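Local coordinates for protein AFP (Microbacterium arborescens, PDB 2YJK) that takes up iron and probably stores it as ferric iron inside a twelve-subunit shell of the Dps family, at residues I54-L58 with F154-H158. Coordinates in Å, arbitrary orientation, origin at the centre of the assembly. Numbering follows the deposited sequence.
Sequences IHELL and FLLAH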
loop_
_atom_site.group_PDB
_atom_site.type_symbol
_atom_site.label_atom_id
_atom_site.label_comp_id
_atom_site.label_asym_id
_atom_site.label_seq_id
_atom_site.Cartn_x
_atom_site.Cartn_y
_atom_site.Cartn_z
ATOM N N ILE C 54 -1.999 20.326 18.731
ATOM C CA ILE C 54 -1.217 21.441 18.218
ATOM C C ILE C 54 0.210 21.035 17.819
ATOM O O ILE C 54 0.764 21.591 16.860
ATOM C CB ILE C 54 -1.202 22.608 19.227
ATOM C CG1 ILE C 54 -2.671 23.092 19.514
ATOM C CG2 ILE C 54 -0.276 23.757 18.766
ATOM C CD1 ILE C 54 -3.446 23.601 18.302
ATOM N N HIS C 55 0.831 20.150 18.619
ATOM C CA HIS C 55 2.099 19.498 18.269
ATOM C C HIS C 55 1.993 18.886 16.848
ATOM O O HIS C 55 2.861 19.062 16.029
ATOM C CB HIS C 55 2.416 18.416 19.325
ATOM C CG HIS C 55 3.686 17.655 19.094
ATOM N ND1 HIS C 55 4.949 18.182 19.366
ATOM C CD2 HIS C 55 3.883 16.364 18.722
ATOM C CE1 HIS C 55 5.862 17.262 19.083
ATOM N NE2 HIS C 55 5.242 16.149 18.715
ATOM N N GLU C 56 0.912 18.173 16.579
ATOM C CA GLU C 56 0.705 17.525 15.288
ATOM C C GLU C 56 0.326 18.457 14.172
ATOM O O GLU C 56 0.858 18.316 13.071
ATOM C CB GLU C 56 -0.311 16.391 15.391
ATOM C CG GLU C 56 0.214 15.254 16.248
ATOM C CD GLU C 56 -0.349 13.891 15.837
ATOM O OE1 GLU C 56 -1.520 13.839 15.322
ATOM O OE2 GLU C 56 0.379 12.874 16.040
ATOM N N LEU C 57 -0.571 19.413 14.446
ATOM C CA LEU C 57 -0.888 20.461 13.462
ATOM C C LEU C 57 0.361 21.271 13.021
ATOM O O LEU C 57 0.558 21.521 11.820
ATOM C CB LEU C 57 -1.995 21.404 13.974
ATOM C CG LEU C 57 -2.341 22.618 13.106
ATOM C CD1 LEU C 57 -2.839 22.083 11.740
ATOM C CD2 LEU C 57 -3.495 23.401 13.793
ATOM N N LEU C 58 1.184 21.701 13.978
ATOM C CA LEU C 58 2.421 22.381 13.639
ATOM C C LEU C 58 3.330 21.517 12.758
ATOM O O LEU C 58 3.860 21.999 11.793
ATOM C CB LEU C 58 3.154 22.832 14.904
ATOM C CG LEU C 58 2.564 24.016 15.679
ATOM C CD1 LEU C 58 3.245 24.184 17.080
ATOM C CD2 LEU C 58 2.754 25.276 14.883
ATOM N N PHE C 154 -6.796 26.916 10.135
ATOM C CA PHE C 154 -6.677 25.844 11.106
ATOM C C PHE C 154 -6.031 26.305 12.402
ATOM O O PHE C 154 -6.476 25.915 13.458
ATOM C CB PHE C 154 -5.909 24.679 10.550
ATOM C CG PHE C 154 -6.693 23.832 9.604
ATOM C CD1 PHE C 154 -7.939 24.215 9.139
ATOM C CD2 PHE C 154 -6.145 22.661 9.109
ATOM C CE1 PHE C 154 -8.654 23.407 8.247
ATOM C CE2 PHE C 154 -6.871 21.862 8.217
ATOM C CZ PHE C 154 -8.128 22.251 7.800
ATOM N N LEU C 155 -5.039 27.191 12.301
ATOM C CA LEU C 155 -4.383 27.752 13.464
ATOM C C LEU C 155 -5.310 28.729 14.161
ATOM O O LEU C 155 -5.592 28.575 15.353
ATOM C CB LEU C 155 -3.024 28.369 13.070
ATOM C CG LEU C 155 -1.957 27.303 12.743
ATOM C CD1 LEU C 155 -0.906 27.815 11.809
ATOM C CD2 LEU C 155 -1.268 26.717 13.989
ATOM N N LEU C 156 -5.873 29.676 13.415
ATOM C CA LEU C 156 -6.654 30.734 14.013
ATOM C C LEU C 156 -8.003 30.251 14.576
ATOM O O LEU C 156 -8.497 30.843 15.514
ATOM C CB LEU C 156 -6.883 31.855 13.004
ATOM C CG LEU C 156 -6.613 33.318 13.288
ATOM C CD1 LEU C 156 -5.545 33.623 14.438
ATOM C CD2 LEU C 156 -6.302 34.041 11.932
ATOM N N ALA C 157 -8.587 29.185 14.013
ATOM C CA ALA C 157 -9.912 28.715 14.469
ATOM C C ALA C 157 -9.900 28.349 15.975
ATOM O O ALA C 157 -10.944 28.397 16.624
ATOM C CB ALA C 157 -10.410 27.486 13.582
ATOM N N HIS C 158 -8.713 28.027 16.517
ATOM C CA HIS C 158 -8.538 27.616 17.921
ATOM C C HIS C 158 -8.687 28.776 18.928
ATOM O O HIS C 158 -8.784 28.513 20.116
ATOM C CB HIS C 158 -7.165 26.991 18.178
ATOM C CG HIS C 158 -7.005 25.616 17.625
ATOM N ND1 HIS C 158 -6.538 25.372 16.344
ATOM C CD2 HIS C 158 -7.269 24.396 18.174
ATOM C CE1 HIS C 158 -6.495 24.062 16.140
ATOM N NE2 HIS C 158 -6.940 23.449 17.232
#
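In the four-helix bundle of the ferritin fold, helix 51-78, near its start, packs against the C-terminal end of helix 135-156, burying 249 Å² between the two segments without any hydrogen bond across. Apolar packing centres on Leu57, which points at the partner segment where the CA atoms of the two segments come closest (Leu57 CA to Leu155 CA, 8.1 Å). Leu57 CD2 meets Leu155 CD2 at 4.0 Å, while Leu57 CD1 reaches Phe154 CB at 4.2 Å. Leu58 CD2 adds a looser touch on Leu155 CD2 at 4.4 Å; Leu155 also packs on Ile112 and Ile116 of helix 105-130, so a third helix of the bundle joins the contact. The Leu58 side chain also lies about 4 Å, between nearest atoms, from that of His43, an Fe(3+) ligand. Leu57 CD2 makes a van der Waals contact with the carbonyl Phe154 O at 3.9 Å. The Phe154 ring extends to a neighbouring subunit and meets His55 of that subunit, so the contact borders a subunit interface. His158 ND1 makes weak hydrogen bonds to Phe154 O (2.9 Å) and Leu155 O (3.5 Å). One face of the His158 ring receives a CH-pi contact, with Ile54 CD1 3.7 Å from the ring centroid and 13° off its normal.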